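Local structure of alpha,alpha-trehalose-phosphate synthase (UDP-forming) (Burkholderia xenovorans, 5V0T) at residues V456-D459 with N460-D464; D38-K41 with E42-G45; T196-D199 with L200-F203; I144-A147 with Q148-A152; E184-C187 with S188-L191. The protein is a family 20 glycosyltransferase of the two-domain GT-B fold, modelled here with uridine-5'-diphosphate and 6-O-phosphono-alpha-D-glucopyranose bound. All coordinates share one frame; numbering follows the deposited sequence.

Interaction 1 (V456-D459 with N460-D464); sequences VWRD and NFMRD
N460 lies alongside V456, one helical turn away, both side chains pointing the same way; V456 CG1 comes to 3.5 Å from N460 ND2. The amide hangs close to the carbonyl that its own backbone N-H uses, N460 N to V456 O at 2.8 Å. Its oxygen serves the next turn: R463 NH1 donates to N460 OD1 over 2.8 Å in a fairly straight bond (162°), with the oxygen in the guanidinium plane. A bend at chi3 (-45°) folds the arginine back along the helix and sets one guanidinium face above D459 O, 4.0 Å from the plane and over its centre. That carbonyl already takes R463 N, so the same residue approaches it twice, by amide and by cation. These turns belong to helix 454-466, the C-terminal helix, which, as in many GT-B enzymes, crosses back onto the N-terminal domain. On its inner side W457 and F461 both meet the ring of W137 from strand 135-139, F461 in a stack. Behind the first shell, R458 NH2 reaches D459 OD1 at 2.9 Å in a salt bridge between sequence neighbours, met from above the carboxylate plane. M462 leaves in another direction, its CG 3.2 Å from R458 O before the bent chain runs on to V135.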
loop_
_atom_site.group_PDB
_atom_site.type_symbol
_atom_site.label_atom_id
_atom_site.label_comp_id
_atom_site.label_asym_id
_atom_site.label_seq_id
_atom_site.Cartn_x
_atom_site.Cartn_y
_atom_site.Cartn_z
ATOM N N VAL A 456 -8.080 15.644 -1.999
ATOM C CA VAL A 456 -7.941 16.359 -0.730
ATOM C C VAL A 456 -6.584 16.058 -0.104
ATOM O O VAL A 456 -5.881 16.957 0.380
ATOM C CB VAL A 456 -9.092 15.977 0.223
ATOM C CG1 VAL A 456 -8.817 16.469 1.640
ATOM C CG2 VAL A 456 -10.423 16.530 -0.296
ATOM N N TRP A 457 -6.208 14.779 -0.107
ATOM C CA TRP A 457 -4.917 14.336 0.414
ATOM C C TRP A 457 -3.772 15.080 -0.260
ATOM O O TRP A 457 -2.888 15.635 0.408
ATOM C CB TRP A 457 -4.802 12.828 0.188
ATOM C CG TRP A 457 -3.454 12.206 0.424
ATOM C CD1 TRP A 457 -2.896 11.902 1.625
ATOM C CD2 TRP A 457 -2.526 11.764 -0.575
ATOM N NE1 TRP A 457 -1.665 11.317 1.443
ATOM C CE2 TRP A 457 -1.417 11.217 0.098
ATOM C CE3 TRP A 457 -2.521 11.790 -1.974
ATOM C CZ2 TRP A 457 -0.307 10.705 -0.580
ATOM C CZ3 TRP A 457 -1.422 11.270 -2.652
ATOM C CH2 TRP A 457 -0.332 10.738 -1.953
ATOM N N ARG A 458 -3.782 15.113 -1.596
ATOM C CA ARG A 458 -2.729 15.817 -2.316
ATOM C C ARG A 458 -2.725 17.301 -1.965
ATOM O O ARG A 458 -1.670 17.882 -1.685
ATOM C CB ARG A 458 -2.900 15.608 -3.821
ATOM C CG ARG A 458 -1.858 16.333 -4.671
ATOM C CD ARG A 458 -2.403 16.662 -6.073
ATOM N NE ARG A 458 -3.560 17.554 -6.021
ATOM C CZ ARG A 458 -4.748 17.302 -6.567
ATOM N NH1 ARG A 458 -4.965 16.178 -7.240
ATOM N NH2 ARG A 458 -5.724 18.184 -6.440
ATOM N N ASP A 459 -3.903 17.938 -1.974
ATOM C CA ASP A 459 -3.973 19.365 -1.666
ATOM C C ASP A 459 -3.475 19.659 -0.255
ATOM O O ASP A 459 -2.799 20.672 -0.031
ATOM C CB ASP A 459 -5.404 19.888 -1.828
ATOM C CG ASP A 459 -5.855 19.931 -3.281
ATOM O OD1 ASP A 459 -4.978 19.877 -4.174
ATOM O OD2 ASP A 459 -7.081 20.022 -3.523
ATOM N N ASN A 460 -3.812 18.797 0.711
ATOM C CA ASN A 460 -3.393 19.035 2.091
ATOM C C ASN A 460 -1.879 18.973 2.221
ATOM O O ASN A 460 -1.270 19.821 2.877
ATOM C CB ASN A 460 -4.032 18.018 3.036
ATOM C CG ASN A 460 -5.488 18.281 3.281
ATOM O OD1 ASN A 460 -5.975 19.387 3.065
ATOM N ND2 ASN A 460 -6.193 17.264 3.748
ATOM N N PHE A 461 -1.258 17.954 1.623
ATOM C CA PHE A 461 0.191 17.818 1.728
ATOM C C PHE A 461 0.885 18.977 1.032
ATOM O O PHE A 461 1.822 19.573 1.577
ATOM C CB PHE A 461 0.648 16.480 1.137
ATOM C CG PHE A 461 2.106 16.191 1.353
ATOM C CD1 PHE A 461 3.059 16.629 0.442
ATOM C CD2 PHE A 461 2.526 15.511 2.487
ATOM C CE1 PHE A 461 4.411 16.380 0.646
ATOM C CE2 PHE A 461 3.878 15.248 2.711
ATOM C CZ PHE A 461 4.823 15.680 1.785
ATOM N N MET A 462 0.422 19.315 -0.175
ATOM C CA MET A 462 1.039 20.393 -0.945
ATOM C C MET A 462 0.861 21.742 -0.256
ATOM O O MET A 462 1.762 22.589 -0.292
ATOM C CB MET A 462 0.453 20.419 -2.361
ATOM C CG MET A 462 0.845 19.202 -3.199
ATOM S SD MET A 462 2.649 19.060 -3.388
ATOM C CE MET A 462 2.915 20.390 -4.539
ATOM N N ARG A 463 -0.295 21.961 0.374
ATOM C CA ARG A 463 -0.504 23.201 1.118
ATOM C C ARG A 463 0.503 23.333 2.251
ATOM O O ARG A 463 1.059 24.412 2.478
ATOM C CB ARG A 463 -1.929 23.249 1.673
ATOM C CG ARG A 463 -2.185 24.433 2.604
ATOM C CD ARG A 463 -3.576 24.392 3.236
ATOM N NE ARG A 463 -4.614 24.077 2.255
ATOM C CZ ARG A 463 -5.299 22.935 2.233
ATOM N NH1 ARG A 463 -5.066 22.002 3.149
ATOM N NH2 ARG A 463 -6.219 22.727 1.297
ATOM N N ASP A 464 0.749 22.240 2.974
ATOM C CA ASP A 464 1.703 22.287 4.076
ATOM C C ASP A 464 3.132 22.401 3.572
ATOM O O ASP A 464 3.961 23.059 4.212
ATOM C CB ASP A 464 1.544 21.043 4.955
ATOM C CG ASP A 464 0.297 21.101 5.822
ATOM O OD1 ASP A 464 -0.225 22.215 6.004
ATOM O OD2 ASP A 464 -0.145 20.052 6.341
#

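Interaction 2 (D38-K41 with E42-G45); sequences DALK and ETGG
L40 reaches forward from the last full turn of its helix onto the glycines that end it. Its CB points away from residues 42-45, but CG sits anti to the backbone N (chi1 -169°), and this swings the branch back along the axis toward the C-terminal end. CD1 does the touching: it lies 3.6 Å from G44 O, 4.2 Å from G45 CA and 4.2 Å from T43 OG1. The backbone of L40 closes the same turn, its O accepting G44 N over 2.7 Å nearly along the C=O axis. G44 then leaves the helix with a positive phi of 78°, which glycine adopts easily, and G45 is already in a strand. T43 ties down the exit. Its OG1 donates to G44 O at 2.9 Å, in the carbonyl plane and on a lone pair, so the peptide that L40 CD1 packs against is also held by a hydroxyl. K41 runs back along the helix in an extended chain and its NZ meets D38 OD1 at 3.0 Å, a salt bridge one turn apart that comes from above the carboxylate plane. E42 OE1 turns elsewhere and accepts S455 OG. Helix 31-43 is the crossover of a beta-alpha-beta unit between the parallel strands 12-16 and 45-48: L40 rests on L12 and I14 of the first, G45 bonds through its backbone to P69 and T71, and A39 faces W457 of helix 454-466.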
loop_
_atom_site.group_PDB
_atom_site.type_symbol
_atom_site.label_atom_id
_atom_site.label_comp_id
_atom_site.label_asym_id
_atom_site.label_seq_id
_atom_site.Cartn_x
_atom_site.Cartn_y
_atom_site.Cartn_z
ATOM N N ASP A 38 -3.541 8.867 -9.537
ATOM C CA ASP A 38 -4.808 9.563 -9.310
ATOM C C ASP A 38 -4.575 11.019 -8.910
ATOM O O ASP A 38 -5.268 11.922 -9.394
ATOM C CB ASP A 38 -5.623 8.856 -8.219
ATOM C CG ASP A 38 -6.477 7.707 -8.754
ATOM O OD1 ASP A 38 -6.635 7.593 -9.985
ATOM O OD2 ASP A 38 -6.983 6.913 -7.924
ATOM N N ALA A 39 -3.622 11.258 -8.005
ATOM C CA ALA A 39 -3.328 12.616 -7.543
ATOM C C ALA A 39 -2.722 13.469 -8.651
ATOM O O ALA A 39 -3.129 14.622 -8.854
ATOM C CB ALA A 39 -2.373 12.565 -6.336
ATOM N N LEU A 40 -1.763 12.908 -9.391
ATOM C CA LEU A 40 -0.973 13.685 -10.338
ATOM C C LEU A 40 -1.744 14.044 -11.599
ATOM O O LEU A 40 -1.525 15.124 -12.159
ATOM C CB LEU A 40 0.295 12.913 -10.706
ATOM C CG LEU A 40 1.397 13.633 -11.476
ATOM C CD1 LEU A 40 1.905 14.840 -10.718
ATOM C CD2 LEU A 40 2.533 12.670 -11.756
ATOM N N LYS A 41 -2.635 13.161 -12.072
ATOM C CA LYS A 41 -3.328 13.426 -13.325
ATOM C C LYS A 41 -4.198 14.669 -13.241
ATOM O O LYS A 41 -4.521 15.251 -14.277
ATOM C CB LYS A 41 -4.182 12.220 -13.734
ATOM C CG LYS A 41 -5.437 12.024 -12.888
ATOM C CD LYS A 41 -6.071 10.642 -13.091
ATOM C CE LYS A 41 -7.304 10.461 -12.197
ATOM N NZ LYS A 41 -7.845 9.067 -12.240
ATOM N N GLU A 42 -4.587 15.086 -12.034
ATOM C CA GLU A 42 -5.469 16.241 -11.907
ATOM C C GLU A 42 -4.683 17.540 -12.036
ATOM O O GLU A 42 -5.089 18.450 -12.762
ATOM C CB GLU A 42 -6.217 16.181 -10.575
ATOM C CG GLU A 42 -7.380 17.159 -10.476
ATOM C CD GLU A 42 -8.201 16.975 -9.202
ATOM O OE1 GLU A 42 -7.658 16.463 -8.206
ATOM O OE2 GLU A 42 -9.392 17.346 -9.194
ATOM N N THR A 43 -3.542 17.632 -11.354
ATOM C CA THR A 43 -2.723 18.833 -11.438
ATOM C C THR A 43 -1.801 18.817 -12.648
ATOM O O THR A 43 -1.443 19.881 -13.148
ATOM C CB THR A 43 -1.863 18.994 -10.177
ATOM O OG1 THR A 43 -0.943 17.901 -10.097
ATOM C CG2 THR A 43 -2.725 19.000 -8.929
ATOM N N GLY A 44 -1.388 17.643 -13.115
ATOM C CA GLY A 44 -0.295 17.554 -14.057
ATOM C C GLY A 44 1.035 17.709 -13.335
ATOM O O GLY A 44 1.100 18.013 -12.146
ATOM N N GLY A 45 2.124 17.506 -14.074
ATOM C CA GLY A 45 3.440 17.605 -13.474
ATOM C C GLY A 45 4.377 16.576 -14.058
ATOM O O GLY A 45 4.193 16.106 -15.181
#

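Interaction 3 (T196-D199 with L200-F203)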
loop_
_atom_site.group_PDB
_atom_site.type_symbol
_atom_site.label_atom_id
_atom_site.label_comp_id
_atom_site.label_asym_id
_atom_site.label_seq_id
_atom_site.Cartn_x
_atom_site.Cartn_y
_atom_site.Cartn_z
ATOM N N THR A 196 -0.864 7.620 9.029
ATOM C CA THR A 196 -1.810 7.683 10.140
ATOM C C THR A 196 -1.168 8.304 11.379
ATOM O O THR A 196 0.054 8.443 11.476
ATOM C CB THR A 196 -2.343 6.293 10.513
ATOM O OG1 THR A 196 -1.269 5.501 11.049
ATOM C CG2 THR A 196 -2.978 5.589 9.289
ATOM N N ALA A 197 -2.019 8.665 12.341
ATOM C CA ALA A 197 -1.523 9.232 13.595
ATOM C C ALA A 197 -0.556 8.302 14.332
ATOM O O ALA A 197 0.448 8.803 14.866
ATOM C CB ALA A 197 -2.707 9.634 14.488
ATOM N N PRO A 198 -0.763 6.984 14.396
ATOM C CA PRO A 198 0.239 6.145 15.074
ATOM C C PRO A 198 1.573 6.104 14.349
ATOM O O PRO A 198 2.610 5.948 15.011
ATOM C CB PRO A 198 -0.435 4.763 15.122
ATOM C CG PRO A 198 -1.907 5.070 15.072
ATOM C CD PRO A 198 -2.000 6.229 14.125
ATOM N N ASP A 199 1.578 6.249 13.018
ATOM C CA ASP A 199 2.840 6.340 12.284
ATOM C C ASP A 199 3.613 7.580 12.704
ATOM O O ASP A 199 4.810 7.514 13.020
ATOM C CB ASP A 199 2.568 6.371 10.778
ATOM C CG ASP A 199 1.938 5.090 10.284
ATOM O OD1 ASP A 199 2.487 4.012 10.600
ATOM O OD2 ASP A 199 0.882 5.160 9.618
ATOM N N LEU A 200 2.928 8.719 12.732
ATOM C CA LEU A 200 3.556 9.961 13.162
ATOM C C LEU A 200 4.031 9.871 14.608
ATOM O O LEU A 200 5.123 10.360 14.946
ATOM C CB LEU A 200 2.570 11.112 12.982
ATOM C CG LEU A 200 3.028 12.476 13.505
ATOM C CD1 LEU A 200 4.199 13.028 12.653
ATOM C CD2 LEU A 200 1.844 13.450 13.517
ATOM N N ARG A 201 3.219 9.268 15.481
ATOM C CA ARG A 201 3.618 9.103 16.875
ATOM C C ARG A 201 4.895 8.269 16.990
ATOM O O ARG A 201 5.777 8.581 17.800
ATOM C CB ARG A 201 2.470 8.465 17.664
ATOM C CG ARG A 201 2.662 8.445 19.178
ATOM C CD ARG A 201 1.360 8.095 19.915
ATOM N NE ARG A 201 0.911 6.726 19.649
ATOM C CZ ARG A 201 -0.246 6.418 19.066
ATOM N NH1 ARG A 201 -1.076 7.382 18.692
ATOM N NH2 ARG A 201 -0.580 5.151 18.865
ATOM N N ALA A 202 5.006 7.198 16.189
ATOM C CA ALA A 202 6.196 6.355 16.234
ATOM C C ALA A 202 7.429 7.126 15.794
ATOM O O ALA A 202 8.500 7.003 16.412
ATOM C CB ALA A 202 6.005 5.109 15.364
ATOM N N PHE A 203 7.300 7.924 14.731
ATOM C CA PHE A 203 8.403 8.788 14.311
ATOM C C PHE A 203 8.816 9.726 15.438
ATOM O O PHE A 203 10.007 9.834 15.765
ATOM C CB PHE A 203 8.013 9.584 13.059
ATOM C CG PHE A 203 9.026 10.629 12.666
ATOM C CD1 PHE A 203 10.197 10.266 12.016
ATOM C CD2 PHE A 203 8.808 11.972 12.962
ATOM C CE1 PHE A 203 11.143 11.241 11.656
ATOM C CE2 PHE A 203 9.748 12.955 12.615
ATOM C CZ PHE A 203 10.914 12.587 11.968
#
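R201 folds back over P198 in the first turn of helix 197-209, the helix that follows strand 191-194 in the Rossmann-like N-terminal domain. The two side chains cross obliquely. One guanidinium face looks onto the proline, with P198 CA 3.8 Å above the plane and offset toward its rim, while R201 NH2 comes to 3.8 Å from P198 CB. CG, anti to the backbone N (chi1 -170°), is carried outward from the helix, and a bend at chi3 (66°) brings the flat group back over P198 CA. R201 is modelled in two positions, and the contact with P198 belongs to one of them, so it is doubtful. Where the arginine stays outside, L200 turns inward: its CB passes 3.7 Å from A197 O, and the side chain runs on to F194 and L223. F203, one turn later, also leads away from the first turn, its ring meeting that of F194. A202 has only a methyl to offer, 3.5 Å from A202 CB to P198 O, the carbonyl that its own N-H uses. Beneath these groups the first regular bond is L200 N to T196 O, 3.1 Å and quite straight. T196 is the N-cap. D199, at the third helical position, reaches back to it, and its negative charge near the helix start is probably favourable. One half of a capping box is present, weakly, as T196 N donates to D199 OD2; D199 OD1 accepts F167 N. The hydroxyl T196 OG1 donates to the same OD2 at 2.6 Å, from well above the carboxylate plane.

Interaction 4 (I144-A147 with Q148-A152)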
loop_
_atom_site.group_PDB
_atom_site.type_symbol
_atom_site.label_atom_id
_atom_site.label_comp_id
_atom_site.label_asym_id
_atom_site.label_seq_id
_atom_site.Cartn_x
_atom_site.Cartn_y
_atom_site.Cartn_z
ATOM N N ILE A 144 14.331 7.329 1.149
ATOM C CA ILE A 144 14.584 8.069 2.394
ATOM C C ILE A 144 15.795 9.003 2.286
ATOM O O ILE A 144 15.710 10.136 2.782
ATOM C CB ILE A 144 14.725 7.094 3.571
ATOM C CG1 ILE A 144 13.346 6.499 3.916
ATOM C CG2 ILE A 144 15.373 7.778 4.812
ATOM C CD1 ILE A 144 13.404 5.267 4.864
ATOM N N PRO A 145 16.919 8.625 1.659
ATOM C CA PRO A 145 18.068 9.546 1.564
ATOM C C PRO A 145 17.964 10.618 0.488
ATOM O O PRO A 145 18.938 11.345 0.293
ATOM C CB PRO A 145 19.249 8.607 1.240
ATOM C CG PRO A 145 18.748 7.205 1.554
ATOM C CD PRO A 145 17.287 7.268 1.220
ATOM N N PHE A 146 16.824 10.751 -0.202
ATOM C CA PHE A 146 16.774 11.527 -1.439
ATOM C C PHE A 146 16.914 13.026 -1.198
ATOM O O PHE A 146 17.582 13.714 -1.975
ATOM C CB PHE A 146 15.469 11.242 -2.189
ATOM C CG PHE A 146 15.554 11.504 -3.667
ATOM C CD1 PHE A 146 16.160 10.587 -4.514
ATOM C CD2 PHE A 146 15.028 12.664 -4.216
ATOM C CE1 PHE A 146 16.243 10.827 -5.885
ATOM C CE2 PHE A 146 15.111 12.910 -5.593
ATOM C CZ PHE A 146 15.724 11.989 -6.422
ATOM N N ALA A 147 16.262 13.569 -0.163
ATOM C CA ALA A 147 16.399 15.006 0.088
ATOM C C ALA A 147 17.839 15.354 0.427
ATOM O O ALA A 147 18.382 16.353 -0.064
ATOM C CB ALA A 147 15.478 15.456 1.218
ATOM N N GLN A 148 18.471 14.525 1.260
ATOM C CA GLN A 148 19.868 14.742 1.630
ATOM C C GLN A 148 20.757 14.780 0.391
ATOM O O GLN A 148 21.600 15.675 0.244
ATOM C CB GLN A 148 20.293 13.634 2.599
ATOM C CG GLN A 148 21.598 13.824 3.348
ATOM C CD GLN A 148 21.974 12.568 4.135
ATOM O OE1 GLN A 148 22.326 11.545 3.543
ATOM N NE2 GLN A 148 21.879 12.633 5.468
ATOM N N ALA A 149 20.541 13.850 -0.540
ATOM C CA ALA A 149 21.316 13.841 -1.781
ATOM C C ALA A 149 21.026 15.067 -2.637
ATOM O O ALA A 149 21.943 15.642 -3.239
ATOM C CB ALA A 149 21.020 12.565 -2.571
ATOM N N LEU A 150 19.755 15.469 -2.735
ATOM C CA LEU A 150 19.425 16.640 -3.545
ATOM C C LEU A 150 20.108 17.883 -2.988
ATOM O O LEU A 150 20.731 18.658 -3.730
ATOM C CB LEU A 150 17.909 16.839 -3.595
ATOM C CG LEU A 150 17.105 15.868 -4.455
ATOM C CD1 LEU A 150 15.611 16.027 -4.166
ATOM C CD2 LEU A 150 17.396 16.143 -5.927
ATOM N N ARG A 151 20.005 18.080 -1.672
ATOM C CA ARG A 151 20.611 19.247 -1.040
ATOM C C ARG A 151 22.120 19.274 -1.257
ATOM O O ARG A 151 22.705 20.336 -1.513
ATOM C CB ARG A 151 20.286 19.252 0.457
ATOM C CG ARG A 151 18.800 19.383 0.779
ATOM C CD ARG A 151 18.384 20.849 0.816
ATOM N NE ARG A 151 16.985 21.050 1.197
ATOM C CZ ARG A 151 16.041 21.492 0.368
ATOM N NH1 ARG A 151 16.339 21.779 -0.892
ATOM N NH2 ARG A 151 14.795 21.648 0.799
ATOM N N ALA A 152 22.767 18.117 -1.150
ATOM C CA ALA A 152 24.202 18.051 -1.402
ATOM C C ALA A 152 24.529 18.424 -2.840
ATOM O O ALA A 152 25.615 18.943 -3.114
ATOM C CB ALA A 152 24.722 16.651 -1.075
HETATM O O HOH W 1 16.917 12.602 2.709
HETATM O O HOH W 2 21.729 11.099 0.903
#
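P145 O is gripped twice: A149 N donates to it over 3.1 Å in the carbonyl plane, and water 2 donates to it over 2.9 Å. The same water gives its other hydrogen to Q148 OE1 at 2.7 Å, so the extended glutamine, running back from CG, is pinned by its oxygen to the start of the helix. P145 is the N-cap, and the turn around it is finished with a second water. Water 1 accepts Q148 N and donates to I144 O at 2.7 Å, bridging a pair that would bond directly if the helix began one residue earlier. On another side of the helix, F146 and L150 make the apolar contact. F146 CB points away from residues 148-152, but CG anti to the backbone N (chi1 -156°) brings the ring back, and F146 CD2 meets L150 CD1 at a snug 3.4 Å, the two side chains slanting past each other. L150 CG also lies 3.3 Å from F146 O, the acceptor of its own N-H. R151 bends at chi2, its CG passing 3.2 Å from A147 O, and its guanidinium NH1 goes on to the carbonyls of V155 and N157. P145 packs on Y115 and W116 of helix 109-126, while A147 and L150 sit on I159. Helix 146-152 is the middle element of a beta-alpha-beta unit between parallel strands 135-139 and 159-162, as in Rossmann-like domains.

Interaction 5 (E184-C187 with S188-L191)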
loop_
_atom_site.group_PDB
_atom_site.type_symbol
_atom_site.label_atom_id
_atom_site.label_comp_id
_atom_site.label_asym_id
_atom_site.label_seq_id
_atom_site.Cartn_x
_atom_site.Cartn_y
_atom_site.Cartn_z
ATOM N N GLU A 184 18.109 10.552 10.388
ATOM C CA GLU A 184 18.756 11.831 10.116
ATOM C C GLU A 184 18.513 12.269 8.677
ATOM O O GLU A 184 18.205 13.439 8.417
ATOM C CB GLU A 184 20.255 11.743 10.413
ATOM C CG GLU A 184 20.984 13.033 10.087
ATOM C CD GLU A 184 22.434 13.024 10.536
ATOM O OE1 GLU A 184 23.004 14.121 10.698
ATOM O OE2 GLU A 184 22.996 11.926 10.722
ATOM N N ALA A 185 18.611 11.332 7.730
ATOM C CA ALA A 185 18.322 11.648 6.333
ATOM C C ALA A 185 16.887 12.142 6.157
ATOM O O ALA A 185 16.636 13.078 5.385
ATOM C CB ALA A 185 18.576 10.418 5.455
ATOM N N LEU A 186 15.933 11.543 6.880
ATOM C CA LEU A 186 14.554 12.025 6.827
ATOM C C LEU A 186 14.449 13.485 7.236
ATOM O O LEU A 186 13.601 14.217 6.708
ATOM C CB LEU A 186 13.650 11.178 7.726
ATOM C CG LEU A 186 13.174 9.812 7.249
ATOM C CD1 LEU A 186 12.371 9.154 8.370
ATOM C CD2 LEU A 186 12.318 9.948 5.988
ATOM N N CYS A 187 15.297 13.928 8.162
ATOM C CA CYS A 187 15.227 15.301 8.627
ATOM C C CYS A 187 15.810 16.307 7.641
ATOM O O CYS A 187 15.756 17.501 7.923
ATOM C CB CYS A 187 15.915 15.421 9.998
ATOM S SG CYS A 187 15.054 14.459 11.294
ATOM N N SER A 188 16.325 15.879 6.483
ATOM C CA SER A 188 16.645 16.842 5.431
ATOM C C SER A 188 15.432 17.255 4.613
ATOM O O SER A 188 15.532 18.195 3.826
ATOM C CB SER A 188 17.702 16.296 4.466
ATOM O OG SER A 188 18.988 16.302 5.061
ATOM N N PHE A 189 14.309 16.562 4.741
ATOM C CA PHE A 189 13.104 16.988 4.050
ATOM C C PHE A 189 12.527 18.230 4.723
ATOM O O PHE A 189 12.741 18.471 5.912
ATOM C CB PHE A 189 12.082 15.849 4.036
ATOM C CG PHE A 189 12.400 14.754 3.031
ATOM C CD1 PHE A 189 12.059 14.913 1.692
ATOM C CD2 PHE A 189 13.020 13.581 3.421
ATOM C CE1 PHE A 189 12.335 13.929 0.760
ATOM C CE2 PHE A 189 13.309 12.590 2.493
ATOM C CZ PHE A 189 12.953 12.772 1.145
ATOM N N ASP A 190 11.822 19.051 3.938
ATOM C CA ASP A 190 11.098 20.172 4.539
ATOM C C ASP A 190 9.861 19.703 5.291
ATOM O O ASP A 190 9.505 20.284 6.322
ATOM C CB ASP A 190 10.712 21.180 3.457
ATOM C CG ASP A 190 11.918 21.826 2.830
ATOM O OD1 ASP A 190 12.753 22.346 3.594
ATOM O OD2 ASP A 190 12.060 21.780 1.600
ATOM N N LEU A 191 9.208 18.654 4.801
ATOM C CA LEU A 191 7.960 18.157 5.365
ATOM C C LEU A 191 7.938 16.641 5.244
ATOM O O LEU A 191 8.227 16.106 4.171
ATOM C CB LEU A 191 6.747 18.755 4.640
ATOM C CG LEU A 191 5.388 18.163 5.013
ATOM C CD1 LEU A 191 5.076 18.469 6.471
ATOM C CD2 LEU A 191 4.273 18.702 4.082
HETATM O O HOH W 3 19.927 15.250 7.356
#
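The ring of F189 presents an edge to L186 O, which lies in its plane, 3.4 Å from F189 CD2. A185 O approaches the same carbon obliquely and farther off, at 4.1 Å. Outside the two segments the ring meets that of F161, the planes at about 40°. With CG beside the backbone N (chi1 -76°), the phenylalanine tucks its edge under the end of the helix, where the slightly positive C-H rim probably suits the carbonyl oxygen. L186 O thus faces two groups of one residue, for F189 N also donates to it, over 3.1 Å and from well above the carbonyl plane. The side chain of L186 adds a looser apolar touch, CD2 to F189 CE2 at 4.5 Å. The F189 N to L186 O bond closes a type I beta turn from L186 to F189, by which helix 179-186 ends and the chain heads for strand 191-194 of the N-terminal sheet. The helix tightens before it stops: S188 N bonds to A185 O, three residues back, at 3.0 Å, again with the donor above the carbonyl plane, and C187 N makes a weak bond to E184 O. S188 N, the usual i+4 donor to E184 O, is thus taken by A185 O, and water 3 donates to E184 O instead, over 2.7 Å, lying 2.7 Å from S188 OG. The hydroxyl is held beside the backbone N (chi1 -74°), which directs it at that water, while S188 CB stays 3.5 Å from A185 O. Beyond the turn, D190 OD2 accepts the backbone N of I159 on strand 159-162.

How the interactions relate
All five contacts sit in the N-terminal half of the GT-B fold or on the C-terminal helix that returns to it. Interactions 4 and 5 are the closest, centres 8 Å apart: R151 NH2 makes a salt bridge to D190 OD2 at 2.9 Å, and F189 CD1 packs 3.5 Å from A147 CB. Interactions 1 and 2 have centres 12 Å apart, joined by a salt bridge from R458 NH1 to E42 OE1, 2.9 Å. L191 CD2 links interaction 5 to interaction 1, 3.7 Å from D464 CB, and L186 CD1 touches F203 CE1 of interaction 3. The ligands lie farther off: the side chain of D38 is about 7 Å from uridine-5'-diphosphate, and that of W457 about 11 Å from 6-O-phosphono-alpha-D-glucopyranose.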